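Local coordinates for protein prophenoloxidase b (Marsupenaeus japonicus, PDB 3WKY) that is the hemolymph zymogen of a crustacean phenoloxidase that, once activated, probably oxidises phenols to quinones at a type 3 dinuclear copper site, at residues P261-G266 / S378-A383; P68-N73 / Q269-R274; F146-A151 / S459-R464; I253-G258 / D390-R395. One frame throughout, in Å; residues are numbered along the deposited sequence.

Interaction 1: P261-G266 / S378-A383; sequences PHLTTG and SGVMGA. With NA (sodium ion), chain P.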
loop_
_atom_site.group_PDB
_atom_site.type_symbol
_atom_site.label_atom_id
_atom_site.label_comp_id
_atom_site.label_asym_id
_atom_site.label_seq_id
_atom_site.Cartn_x
_atom_site.Cartn_y
_atom_site.Cartn_z
ATOM N N PRO A 261 27.369 13.203 -2.189
ATOM C CA PRO A 261 28.797 13.124 -2.548
ATOM C C PRO A 261 29.698 14.200 -1.923
ATOM O O PRO A 261 30.905 13.966 -1.759
ATOM C CB PRO A 261 28.780 13.263 -4.083
ATOM C CG PRO A 261 27.491 13.989 -4.388
ATOM C CD PRO A 261 26.507 13.456 -3.359
ATOM N N HIS A 262 29.126 15.350 -1.580
ATOM C CA HIS A 262 29.907 16.490 -1.085
ATOM C C HIS A 262 31.022 16.888 -2.059
ATOM O O HIS A 262 32.168 17.081 -1.655
ATOM C CB HIS A 262 30.462 16.201 0.317
ATOM C CG HIS A 262 29.398 16.061 1.365
ATOM N ND1 HIS A 262 28.782 14.860 1.647
ATOM C CD2 HIS A 262 28.824 16.976 2.180
ATOM C CE1 HIS A 262 27.883 15.042 2.600
ATOM N NE2 HIS A 262 27.894 16.314 2.945
ATOM N N LEU A 263 30.672 16.996 -3.337
ATOM C CA LEU A 263 31.616 17.385 -4.394
ATOM C C LEU A 263 31.083 18.571 -5.182
ATOM O O LEU A 263 29.880 18.657 -5.440
ATOM C CB LEU A 263 31.843 16.230 -5.371
ATOM C CG LEU A 263 32.511 14.960 -4.834
ATOM C CD1 LEU A 263 32.579 13.914 -5.938
ATOM C CD2 LEU A 263 33.907 15.250 -4.280
ATOM N N THR A 264 31.983 19.465 -5.594
ATOM C CA THR A 264 31.620 20.627 -6.405
ATOM C C THR A 264 32.635 20.755 -7.535
ATOM O O THR A 264 33.844 20.698 -7.281
ATOM C CB THR A 264 31.650 21.913 -5.560
ATOM O OG1 THR A 264 30.770 21.766 -4.431
ATOM C CG2 THR A 264 31.229 23.133 -6.385
ATOM N N THR A 265 32.167 20.915 -8.773
ATOM C CA THR A 265 33.103 21.003 -9.909
ATOM C C THR A 265 33.810 22.352 -9.923
ATOM O O THR A 265 33.424 23.265 -9.194
ATOM C CB THR A 265 32.421 20.830 -11.277
ATOM O OG1 THR A 265 31.641 21.998 -11.588
ATOM C CG2 THR A 265 31.539 19.586 -11.305
ATOM N N GLY A 266 34.832 22.474 -10.768
ATOM C CA GLY A 266 35.611 23.696 -10.852
ATOM C C GLY A 266 34.835 24.853 -11.445
ATOM O O GLY A 266 35.278 26.003 -11.383
ATOM N N SER A 378 23.415 16.504 -12.502
ATOM C CA SER A 378 23.318 15.052 -12.343
ATOM C C SER A 378 24.034 14.600 -11.069
ATOM O O SER A 378 24.879 15.323 -10.528
ATOM C CB SER A 378 23.917 14.344 -13.555
ATOM O OG SER A 378 24.173 12.970 -13.288
ATOM N N GLY A 379 23.684 13.417 -10.570
ATOM C CA GLY A 379 24.404 12.844 -9.442
ATOM C C GLY A 379 25.655 12.136 -9.953
ATOM O O GLY A 379 25.850 12.038 -11.168
ATOM N N VAL A 380 26.495 11.651 -9.039
ATOM C CA VAL A 380 27.787 11.060 -9.417
ATOM C C VAL A 380 27.711 9.784 -10.259
ATOM O O VAL A 380 28.690 9.421 -10.927
ATOM C CB VAL A 380 28.708 10.826 -8.197
ATOM C CG1 VAL A 380 29.049 12.156 -7.528
ATOM C CG2 VAL A 380 28.075 9.842 -7.185
ATOM N N MET A 381 26.569 9.101 -10.255
ATOM C CA MET A 381 26.418 7.903 -11.098
ATOM C C MET A 381 26.495 8.236 -12.586
ATOM O O MET A 381 26.696 7.347 -13.410
ATOM C CB MET A 381 25.101 7.171 -10.805
ATOM C CG MET A 381 25.184 6.271 -9.585
ATOM S SD MET A 381 26.261 4.830 -9.860
ATOM C CE MET A 381 25.208 3.794 -10.869
ATOM N N GLY A 382 26.341 9.518 -12.919
ATOM C CA GLY A 382 26.396 9.959 -14.305
ATOM C C GLY A 382 27.802 10.114 -14.904
ATOM O O GLY A 382 27.927 10.407 -16.092
ATOM N N ALA A 383 28.853 9.909 -14.110
ATOM C CA ALA A 383 30.224 10.161 -14.599
ATOM C C ALA A 383 31.174 9.050 -14.188
ATOM O O ALA A 383 31.119 8.594 -13.050
ATOM C CB ALA A 383 30.726 11.494 -14.064
HETATM NA NA NA P . 30.955 21.477 -14.288
#
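Val380 meets Pro261 through a single methyl group, CG1, which lies 3.6 Å from Pro261 CB and 4.0 Å from Pro261 CG, so that it meets the ring at its CB-CG edge. The same methyl reaches Leu263, whose CD1 is 4.3 Å from Val380 CG1. The methyl is carried there by a first torsion of -63°, which sets CG1 beside the backbone N of Val380 and trans to its carbonyl carbon; the other methyl, CG2, is turned to Asp390. All three side chains are buried, the contact purely apolar. It joins two long loops of the copper-containing domain of the hemocyanin fold, one following helix 218-239 and the other leading into helix 391-409, with the side chain of Val380 about 11 Å from the bound Cu2-O2 cluster. Val380 begins a short 3-10 turn, in which Gly379 O accepts from Gly382 N at 3.1 Å and from Ser378 OG at 2.9 Å, the hydroxyl meeting a lone pair in the carbonyl plane. Met381 O, on the same turn, accepts from the copper-site residue His361. Thr265 OG1 binds a sodium ion at 2.8 Å. Next to Pro261, His262 NE2 bonds to Ser375 O of a neighbouring subunit.

Interaction 2: P68-N73 / Q269-R274; sequences PFFAFN and QEWSSR. With CUO (Cu2-o2 cluster), chain J.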
loop_
_atom_site.group_PDB
_atom_site.type_symbol
_atom_site.label_atom_id
_atom_site.label_comp_id
_atom_site.label_asym_id
_atom_site.label_seq_id
_atom_site.Cartn_x
_atom_site.Cartn_y
_atom_site.Cartn_z
ATOM N N PRO A 68 29.640 18.526 -16.291
ATOM C CA PRO A 68 30.596 17.417 -16.413
ATOM C C PRO A 68 30.486 16.686 -17.749
ATOM O O PRO A 68 29.525 16.892 -18.497
ATOM C CB PRO A 68 30.174 16.467 -15.277
ATOM C CG PRO A 68 29.402 17.318 -14.315
ATOM C CD PRO A 68 28.692 18.323 -15.179
ATOM N N PHE A 69 31.474 15.837 -18.044
ATOM C CA PHE A 69 31.347 14.845 -19.107
ATOM C C PHE A 69 30.515 13.685 -18.566
ATOM O O PHE A 69 30.938 12.977 -17.636
ATOM C CB PHE A 69 32.741 14.336 -19.526
ATOM C CG PHE A 69 32.727 13.057 -20.327
ATOM C CD1 PHE A 69 31.921 12.920 -21.446
ATOM C CD2 PHE A 69 33.569 11.996 -19.979
ATOM C CE1 PHE A 69 31.915 11.744 -22.182
ATOM C CE2 PHE A 69 33.578 10.821 -20.718
ATOM C CZ PHE A 69 32.751 10.687 -21.818
ATOM N N PHE A 70 29.335 13.493 -19.142
ATOM C CA PHE A 70 28.441 12.427 -18.715
ATOM C C PHE A 70 28.666 11.197 -19.582
ATOM O O PHE A 70 28.040 11.022 -20.633
ATOM C CB PHE A 70 26.998 12.917 -18.772
ATOM C CG PHE A 70 26.697 13.974 -17.754
ATOM C CD1 PHE A 70 27.054 13.788 -16.426
ATOM C CD2 PHE A 70 26.112 15.172 -18.126
ATOM C CE1 PHE A 70 26.798 14.768 -15.478
ATOM C CE2 PHE A 70 25.850 16.150 -17.187
ATOM C CZ PHE A 70 26.197 15.951 -15.866
ATOM N N ALA A 71 29.587 10.350 -19.124
ATOM C CA ALA A 71 30.141 9.289 -19.941
ATOM C C ALA A 71 29.124 8.269 -20.447
ATOM O O ALA A 71 29.337 7.648 -21.488
ATOM C CB ALA A 71 31.276 8.598 -19.189
ATOM N N PHE A 72 28.014 8.101 -19.729
ATOM C CA PHE A 72 27.047 7.064 -20.097
ATOM C C PHE A 72 25.995 7.590 -21.054
ATOM O O PHE A 72 25.189 6.821 -21.587
ATOM C CB PHE A 72 26.383 6.477 -18.840
ATOM C CG PHE A 72 27.373 5.997 -17.821
ATOM C CD1 PHE A 72 27.974 4.757 -17.958
ATOM C CD2 PHE A 72 27.740 6.806 -16.748
ATOM C CE1 PHE A 72 28.910 4.329 -17.043
ATOM C CE2 PHE A 72 28.677 6.382 -15.829
ATOM C CZ PHE A 72 29.254 5.135 -15.971
ATOM N N ASN A 73 26.013 8.903 -21.263
ATOM C CA ASN A 73 25.062 9.572 -22.135
ATOM C C ASN A 73 25.548 9.547 -23.582
ATOM O O ASN A 73 26.707 9.873 -23.866
ATOM C CB ASN A 73 24.840 11.008 -21.658
ATOM C CG ASN A 73 24.006 11.824 -22.629
ATOM O OD1 ASN A 73 24.535 12.432 -23.566
ATOM N ND2 ASN A 73 22.694 11.845 -22.411
ATOM N N GLN A 269 29.758 24.140 -9.787
ATOM C CA GLN A 269 28.551 23.329 -9.845
ATOM C C GLN A 269 28.605 22.145 -8.874
ATOM O O GLN A 269 29.317 21.171 -9.131
ATOM C CB GLN A 269 28.373 22.819 -11.273
ATOM C CG GLN A 269 28.149 23.916 -12.293
ATOM C CD GLN A 269 26.705 23.978 -12.760
ATOM O OE1 GLN A 269 26.257 23.130 -13.539
ATOM N NE2 GLN A 269 25.965 24.977 -12.280
ATOM N N GLU A 270 27.856 22.228 -7.772
ATOM C CA GLU A 270 27.797 21.132 -6.800
ATOM C C GLU A 270 27.012 19.939 -7.349
ATOM O O GLU A 270 25.914 20.121 -7.873
ATOM C CB GLU A 270 27.161 21.602 -5.490
ATOM C CG GLU A 270 26.896 20.451 -4.520
ATOM C CD GLU A 270 26.578 20.893 -3.104
ATOM O OE1 GLU A 270 25.525 20.465 -2.573
ATOM O OE2 GLU A 270 27.388 21.641 -2.512
ATOM N N TRP A 271 27.572 18.731 -7.237
ATOM C CA TRP A 271 26.916 17.538 -7.745
ATOM C C TRP A 271 25.626 17.296 -6.967
ATOM O O TRP A 271 25.580 17.456 -5.742
ATOM C CB TRP A 271 27.816 16.300 -7.596
ATOM C CG TRP A 271 29.022 16.305 -8.512
ATOM C CD1 TRP A 271 30.189 16.996 -8.331
ATOM C CD2 TRP A 271 29.170 15.579 -9.745
ATOM N NE1 TRP A 271 31.046 16.756 -9.382
ATOM C CE2 TRP A 271 30.452 15.885 -10.257
ATOM C CE3 TRP A 271 28.348 14.697 -10.459
ATOM C CZ2 TRP A 271 30.924 15.345 -11.457
ATOM C CZ3 TRP A 271 28.813 14.173 -11.652
ATOM C CH2 TRP A 271 30.094 14.498 -12.140
ATOM N N SER A 272 24.594 16.871 -7.682
ATOM C CA SER A 272 23.331 16.514 -7.052
ATOM C C SER A 272 23.516 15.321 -6.125
ATOM O O SER A 272 24.407 14.490 -6.325
ATOM C CB SER A 272 22.288 16.198 -8.117
ATOM O OG SER A 272 21.965 17.387 -8.825
ATOM N N SER A 273 22.675 15.257 -5.100
ATOM C CA SER A 273 22.684 14.144 -4.159
ATOM C C SER A 273 21.437 13.296 -4.398
ATOM O O SER A 273 20.592 13.631 -5.233
ATOM C CB SER A 273 22.670 14.677 -2.729
ATOM O OG SER A 273 23.811 15.482 -2.462
ATOM N N ARG A 274 21.310 12.210 -3.650
ATOM C CA ARG A 274 20.123 11.380 -3.743
ATOM C C ARG A 274 19.711 11.009 -2.334
ATOM O O ARG A 274 20.482 10.394 -1.610
ATOM C CB ARG A 274 20.394 10.098 -4.541
ATOM C CG ARG A 274 19.120 9.244 -4.747
ATOM C CD ARG A 274 19.418 7.907 -5.439
ATOM N NE ARG A 274 20.281 7.063 -4.603
ATOM C CZ ARG A 274 21.593 6.893 -4.774
ATOM N NH1 ARG A 274 22.234 7.488 -5.775
ATOM N NH2 ARG A 274 22.268 6.115 -3.932
HETATM CU CU1 CUO J . 32.118 0.923 -15.091
HETATM CU CU2 CUO J . 28.532 0.979 -14.760
HETATM O O1 CUO J . 30.243 1.115 -15.753
HETATM O O2 CUO J . 30.342 2.161 -14.469
#
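With chi1 at -70° and chi2 at 79°, Trp271 swings its indole from beside its own backbone N toward Pro68, while Phe70 brings its ring to the same indole. Pro68 CG lies 3.6 Å from Trp271 CH2 and 4.1 Å from the centroid of the six-membered ring, an off-centre CH-pi contact 30° from the ring normal. Pro68 CB follows at 3.7 Å from Trp271 CH2, so the benzo part of the indole does the touching. The Phe70 ring has Trp271 CZ3 at its edge, 4.4 Å from Phe70 CE1. These contacts join the all-alpha domain, just before helix 74-89, to a loop of the copper-containing domain. Replacing Trp271 with an alanine would probably leave Pro68 and the edge of Phe70 without their shared partner and open a gap between the two domains. The segment 68-73 ends in a type I turn from Phe70 to Asn73, closed by Asn73 N bonding to Phe70 O at 3.0 Å. On that turn Phe72 projects to the copper site, where its ring stacks with that of His361 and presents its edge to the cluster, CZ lying 3.5 Å from O2. Asn73 then caps helix 74-89 through OD1, which accepts from His76 N.

Interaction 3: F146-A151 / S459-R464; sequences FIINKA and SGIDFR. With NAG (2-acetamido-2-deoxy-beta-D-glucopyranose), chain C; EDO (1,2-ethanediol), chain L.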
loop_
_atom_site.group_PDB
_atom_site.type_symbol
_atom_site.label_atom_id
_atom_site.label_comp_id
_atom_site.label_asym_id
_atom_site.label_seq_id
_atom_site.Cartn_x
_atom_site.Cartn_y
_atom_site.Cartn_z
ATOM N N PHE A 146 34.156 21.120 1.018
ATOM C CA PHE A 146 34.619 21.936 2.128
ATOM C C PHE A 146 36.143 22.002 2.207
ATOM O O PHE A 146 36.693 23.022 2.617
ATOM C CB PHE A 146 33.964 21.526 3.461
ATOM C CG PHE A 146 34.561 20.298 4.112
ATOM C CD1 PHE A 146 34.194 19.027 3.709
ATOM C CD2 PHE A 146 35.439 20.426 5.174
ATOM C CE1 PHE A 146 34.716 17.902 4.325
ATOM C CE2 PHE A 146 35.964 19.308 5.797
ATOM C CZ PHE A 146 35.604 18.042 5.365
ATOM N N ILE A 147 36.815 20.939 1.781
ATOM C CA ILE A 147 38.273 20.906 1.786
ATOM C C ILE A 147 38.874 21.783 0.687
ATOM O O ILE A 147 39.849 22.505 0.921
ATOM C CB ILE A 147 38.784 19.475 1.663
ATOM C CG1 ILE A 147 38.292 18.670 2.859
ATOM C CG2 ILE A 147 40.314 19.442 1.631
ATOM C CD1 ILE A 147 38.844 19.201 4.169
ATOM N N ILE A 148 38.301 21.716 -0.510
ATOM C CA ILE A 148 38.710 22.611 -1.586
ATOM C C ILE A 148 38.490 24.078 -1.171
ATOM O O ILE A 148 39.350 24.929 -1.403
ATOM C CB ILE A 148 37.970 22.295 -2.902
ATOM C CG1 ILE A 148 38.312 20.880 -3.388
ATOM C CG2 ILE A 148 38.267 23.350 -3.970
ATOM C CD1 ILE A 148 39.785 20.665 -3.770
ATOM N N ASN A 149 37.351 24.363 -0.543
ATOM C CA ASN A 149 37.073 25.723 -0.090
ATOM C C ASN A 149 38.023 26.152 1.029
ATOM O O ASN A 149 38.473 27.305 1.062
ATOM C CB ASN A 149 35.608 25.878 0.327
ATOM C CG ASN A 149 34.657 25.738 -0.842
ATOM O OD1 ASN A 149 35.048 25.920 -1.995
ATOM N ND2 ASN A 149 33.400 25.418 -0.554
ATOM N N LYS A 150 38.353 25.223 1.919
ATOM C CA LYS A 150 39.322 25.486 2.980
ATOM C C LYS A 150 40.709 25.754 2.394
ATOM O O LYS A 150 41.439 26.611 2.887
ATOM C CB LYS A 150 39.384 24.319 3.965
ATOM C CG LYS A 150 40.416 24.493 5.067
ATOM C CD LYS A 150 40.386 23.335 6.056
ATOM C CE LYS A 150 41.317 23.598 7.240
ATOM N NZ LYS A 150 41.199 22.555 8.306
ATOM N N ALA A 151 41.063 25.025 1.338
ATOM C CA ALA A 151 42.336 25.234 0.652
ATOM C C ALA A 151 42.461 26.630 0.012
ATOM O O ALA A 151 43.535 27.234 0.053
ATOM C CB ALA A 151 42.574 24.140 -0.390
ATOM N N SER A 459 48.529 21.658 -10.176
ATOM C CA SER A 459 48.485 21.354 -11.596
ATOM C C SER A 459 47.044 21.397 -12.084
ATOM O O SER A 459 46.790 21.545 -13.279
ATOM C CB SER A 459 49.072 19.967 -11.855
ATOM O OG SER A 459 48.658 19.066 -10.840
ATOM N N GLY A 460 46.097 21.264 -11.155
ATOM C CA GLY A 460 44.695 21.191 -11.528
ATOM C C GLY A 460 43.900 22.457 -11.255
ATOM O O GLY A 460 43.013 22.824 -12.032
ATOM N N ILE A 461 44.208 23.103 -10.134
ATOM C CA ILE A 461 43.525 24.314 -9.708
ATOM C C ILE A 461 44.528 25.447 -9.565
ATOM O O ILE A 461 45.572 25.284 -8.921
ATOM C CB ILE A 461 42.860 24.113 -8.339
ATOM C CG1 ILE A 461 41.769 23.037 -8.424
ATOM C CG2 ILE A 461 42.269 25.421 -7.835
ATOM C CD1 ILE A 461 41.256 22.591 -7.062
ATOM N N ASP A 462 44.201 26.596 -10.150
ATOM C CA ASP A 462 45.035 27.785 -10.036
ATOM C C ASP A 462 44.679 28.540 -8.764
ATOM O O ASP A 462 43.663 29.232 -8.717
ATOM C CB ASP A 462 44.825 28.682 -11.259
ATOM C CG ASP A 462 45.881 29.774 -11.376
ATOM O OD1 ASP A 462 46.628 30.000 -10.402
ATOM O OD2 ASP A 462 45.953 30.411 -12.448
ATOM N N PHE A 463 45.512 28.421 -7.738
ATOM C CA PHE A 463 45.225 29.056 -6.453
ATOM C C PHE A 463 45.758 30.491 -6.333
ATOM O O PHE A 463 45.603 31.121 -5.286
ATOM C CB PHE A 463 45.771 28.213 -5.301
ATOM C CG PHE A 463 44.989 26.950 -5.034
ATOM C CD1 PHE A 463 43.854 26.974 -4.233
ATOM C CD2 PHE A 463 45.406 25.735 -5.559
ATOM C CE1 PHE A 463 43.139 25.809 -3.967
ATOM C CE2 PHE A 463 44.698 24.565 -5.296
ATOM C CZ PHE A 463 43.565 24.604 -4.500
ATOM N N ARG A 464 46.383 31.000 -7.393
ATOM C CA ARG A 464 46.895 32.373 -7.393
ATOM C C ARG A 464 45.773 33.406 -7.319
ATOM O O ARG A 464 44.727 33.252 -7.953
ATOM C CB ARG A 464 47.727 32.644 -8.651
ATOM C CG ARG A 464 49.047 31.887 -8.721
ATOM C CD ARG A 464 49.268 31.323 -10.114
ATOM N NE ARG A 464 49.686 32.310 -11.103
ATOM C CZ ARG A 464 49.246 32.356 -12.360
ATOM N NH1 ARG A 464 48.346 31.488 -12.794
ATOM N NH2 ARG A 464 49.703 33.288 -13.185
HETATM C C1 NAG C . 53.005 21.892 -7.802
HETATM C C2 NAG C . 54.489 22.266 -7.879
HETATM C C3 NAG C . 54.684 23.475 -8.775
HETATM C C4 NAG C . 54.091 23.240 -10.160
HETATM C C5 NAG C . 52.719 22.556 -10.158
HETATM C C6 NAG C . 52.612 21.725 -11.434
HETATM C C7 NAG C . 55.922 21.853 -5.923
HETATM C C8 NAG C . 56.206 22.257 -4.507
HETATM N N2 NAG C . 55.013 22.585 -6.564
HETATM O O3 NAG C . 56.068 23.741 -8.880
HETATM O O4 NAG C . 53.967 24.490 -10.806
HETATM O O5 NAG C . 52.488 21.647 -9.093
HETATM O O6 NAG C . 51.784 22.343 -12.388
HETATM O O7 NAG C . 56.505 20.896 -6.431
HETATM C C1 EDO L . 48.217 26.679 -9.490
HETATM O O1 EDO L . 48.339 26.915 -8.070
HETATM C C2 EDO L . 49.532 26.851 -10.247
HETATM O O2 EDO L . 49.851 28.245 -10.339
#
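Two apolar pairs join Ile148 and Ala151 of the helix to Ile461 and Phe463 of the loop. Ile148 and Ile461 meet through their terminal CD1 methyls, 4.1 Å apart, and the CB of Ala151, one turn further along, lies 4.0 Å from Phe463 CE1, placed obliquely to the ring. Ile461 CG2 sits over one face of the same ring, near its rim, so the two loop residues also pack together. The polar bonds of Asp462 hold the loop to itself. The carboxylate of Asp462, trans to its backbone N at chi1 -167°, turns forward to Arg464: OD1 accepts from Arg464 N at 3.2 Å, from above the carboxylate plane, and OD2 forms a salt bridge of 2.6 Å with Arg464 NH1. An asparagine in place of Asp462 is likely to leave the Arg464 guanidinium without its charged mate here. A 1,2-ethanediol, probably from the crystallisation liquor, accepts through O1 a nearly straight bond of 3.2 Å from Phe463 N. The bond from Asp462 to the nitrogen two residues on makes an Asx turn, in a loop between strands 445-456 and 472-481 by which the Ig-like domain packs on helix 145-160 of the copper-containing domain.

Interaction 4: I253-G258 / D390-R395; sequences IPVQDG and DPVFFR. With CUO (Cu2-o2 cluster), chain J.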
loop_
_atom_site.group_PDB
_atom_site.type_symbol
_atom_site.label_atom_id
_atom_site.label_comp_id
_atom_site.label_asym_id
_atom_site.label_seq_id
_atom_site.Cartn_x
_atom_site.Cartn_y
_atom_site.Cartn_z
ATOM N N ILE A 253 10.871 -0.969 -6.262
ATOM C CA ILE A 253 11.248 -0.746 -4.863
ATOM C C ILE A 253 12.171 0.476 -4.833
ATOM O O ILE A 253 13.116 0.539 -5.615
ATOM C CB ILE A 253 12.042 -1.979 -4.307
ATOM C CG1 ILE A 253 11.209 -3.262 -4.385
ATOM C CG2 ILE A 253 12.507 -1.748 -2.876
ATOM C CD1 ILE A 253 11.918 -4.499 -3.812
ATOM N N PRO A 254 11.906 1.453 -3.943
ATOM C CA PRO A 254 12.822 2.610 -3.878
ATOM C C PRO A 254 14.234 2.192 -3.468
ATOM O O PRO A 254 14.407 1.207 -2.750
ATOM C CB PRO A 254 12.202 3.507 -2.795
ATOM C CG PRO A 254 11.312 2.593 -1.991
ATOM C CD PRO A 254 10.827 1.529 -2.941
ATOM N N VAL A 255 15.233 2.933 -3.940
ATOM C CA VAL A 255 16.622 2.670 -3.569
ATOM C C VAL A 255 16.785 3.095 -2.126
ATOM O O VAL A 255 16.701 4.280 -1.810
ATOM C CB VAL A 255 17.596 3.466 -4.468
ATOM C CG1 VAL A 255 19.047 3.298 -3.984
ATOM C CG2 VAL A 255 17.444 3.018 -5.936
ATOM N N GLN A 256 16.993 2.127 -1.242
ATOM C CA GLN A 256 17.003 2.412 0.195
ATOM C C GLN A 256 18.094 3.418 0.596
ATOM O O GLN A 256 17.829 4.397 1.297
ATOM C CB GLN A 256 17.168 1.104 0.982
ATOM C CG GLN A 256 17.412 1.283 2.473
ATOM C CD GLN A 256 17.571 -0.056 3.193
ATOM O OE1 GLN A 256 16.963 -1.055 2.811
ATOM N NE2 GLN A 256 18.396 -0.078 4.229
ATOM N N ASP A 257 19.322 3.194 0.138
ATOM C CA ASP A 257 20.433 4.037 0.577
ATOM C C ASP A 257 20.762 5.135 -0.417
ATOM O O ASP A 257 21.184 4.859 -1.550
ATOM C CB ASP A 257 21.675 3.185 0.835
ATOM C CG ASP A 257 21.428 2.126 1.875
ATOM O OD1 ASP A 257 20.880 2.471 2.945
ATOM O OD2 ASP A 257 21.748 0.951 1.610
ATOM N N GLY A 258 20.569 6.380 0.017
ATOM C CA GLY A 258 20.921 7.518 -0.804
ATOM C C GLY A 258 22.420 7.768 -0.707
ATOM O O GLY A 258 23.164 6.966 -0.121
ATOM N N ASP A 390 29.394 6.043 -5.109
ATOM C CA ASP A 390 28.000 5.887 -4.665
ATOM C C ASP A 390 27.735 4.429 -4.318
ATOM O O ASP A 390 28.023 3.547 -5.126
ATOM C CB ASP A 390 27.071 6.338 -5.808
ATOM C CG ASP A 390 25.632 6.576 -5.367
ATOM O OD1 ASP A 390 25.111 5.816 -4.519
ATOM O OD2 ASP A 390 24.999 7.517 -5.910
ATOM N N PRO A 391 27.197 4.150 -3.108
ATOM C CA PRO A 391 26.884 2.741 -2.813
ATOM C C PRO A 391 25.981 2.090 -3.864
ATOM O O PRO A 391 26.073 0.878 -4.088
ATOM C CB PRO A 391 26.184 2.802 -1.440
ATOM C CG PRO A 391 25.737 4.280 -1.295
ATOM C CD PRO A 391 26.847 5.044 -1.986
ATOM N N VAL A 392 25.124 2.877 -4.512
ATOM C CA VAL A 392 24.239 2.287 -5.507
ATOM C C VAL A 392 24.994 1.810 -6.747
ATOM O O VAL A 392 24.482 0.984 -7.502
ATOM C CB VAL A 392 23.069 3.223 -5.897
ATOM C CG1 VAL A 392 23.482 4.200 -7.019
ATOM C CG2 VAL A 392 21.873 2.398 -6.340
ATOM N N PHE A 393 26.208 2.318 -6.960
ATOM C CA PHE A 393 27.046 1.782 -8.040
ATOM C C PHE A 393 27.148 0.265 -7.928
ATOM O O PHE A 393 27.046 -0.479 -8.929
ATOM C CB PHE A 393 28.457 2.375 -7.983
ATOM C CG PHE A 393 29.377 1.819 -9.040
ATOM C CD1 PHE A 393 29.432 2.401 -10.299
ATOM C CD2 PHE A 393 30.155 0.689 -8.783
ATOM C CE1 PHE A 393 30.269 1.873 -11.289
ATOM C CE2 PHE A 393 30.996 0.146 -9.760
ATOM C CZ PHE A 393 31.050 0.740 -11.022
ATOM N N PHE A 394 27.375 -0.198 -6.710
ATOM C CA PHE A 394 27.621 -1.619 -6.515
ATOM C C PHE A 394 26.330 -2.428 -6.505
ATOM O O PHE A 394 26.329 -3.602 -6.855
ATOM C CB PHE A 394 28.493 -1.846 -5.282
ATOM C CG PHE A 394 29.894 -1.338 -5.465
ATOM C CD1 PHE A 394 30.881 -2.165 -6.002
ATOM C CD2 PHE A 394 30.215 -0.018 -5.154
ATOM C CE1 PHE A 394 32.177 -1.685 -6.212
ATOM C CE2 PHE A 394 31.499 0.471 -5.357
ATOM C CZ PHE A 394 32.488 -0.372 -5.875
ATOM N N ARG A 395 25.217 -1.798 -6.148
ATOM C CA ARG A 395 23.945 -2.480 -6.292
ATOM C C ARG A 395 23.606 -2.629 -7.778
ATOM O O ARG A 395 23.093 -3.665 -8.205
ATOM C CB ARG A 395 22.830 -1.712 -5.548
ATOM C CG ARG A 395 23.061 -1.604 -4.025
ATOM C CD ARG A 395 21.722 -1.379 -3.276
ATOM N NE ARG A 395 20.803 -2.485 -3.562
ATOM C CZ ARG A 395 19.478 -2.414 -3.485
ATOM N NH1 ARG A 395 18.881 -1.273 -3.140
ATOM N NH2 ARG A 395 18.744 -3.485 -3.776
HETATM CU CU1 CUO J . 32.118 0.923 -15.091
HETATM CU CU2 CUO J . 28.532 0.979 -14.760
HETATM O O1 CUO J . 30.243 1.115 -15.753
HETATM O O2 CUO J . 30.342 2.161 -14.469
HETATM O O HOH W 1 20.026 0.860 -1.498
#
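Residues 253-258 run as an irregular loop past the first turn of helix 391-409, with Val255 against Val392 and Gly258 against Pro391. Asp390 is the N-cap: its OD1 accepts from Val392 N at 2.9 Å, 38° out of the carboxylate plane, and its backbone O accepts from Phe393 N. Gly258 O lies 3.9 Å from Pro391 CG. Val255 and Val392 cross at about a right angle, CG1 of the first being 3.8 Å from CG2 of the second; in each, the touching methyl is trans to the backbone N (chi1 174° for Val255). Further along the helix, Arg395, its chain bent at chi3 (58°), brings its guanidinium to the loop, and its NH1 and Asp257 N both donate to one water at 2.9 Å. The other two guanidinium nitrogens bond to carbonyls, NE to that of Lys246 and NH2 to that of Ala247. Phe393 places CE1 3.2 Å from O2 of the Cu2-O2 cluster. The valine methyls and the Pro391 ring make the apolar part of the contact; among these partners the cationic end of Arg395 meets neutral oxygens, and Asp257 OD2, 6.0 Å from Arg395 NH1, would probably act on it only through longer-range attraction.

From the N terminus, 68-73 of the all-alpha domain opens the first loop, closed at 269-274 by interaction 2. Inside it begin the loops of interactions 3, 4 and 1, at 146-151, 253-258 and 261-266; all three end beyond 269-274, so each crosses interaction 2. Interaction 1, closed at 378-383, nests within interaction 4, closed at 390-395, and both nest within interaction 3, which ends at 459-464 in the Ig-like domain. Interactions 1, 2 and 4 form one connected region: Leu263 O bonds to Trp271 N, Met381 packs on Phe393, and Arg274 makes a salt bridge with Asp390. Interaction 3 stands apart, tying in the third domain.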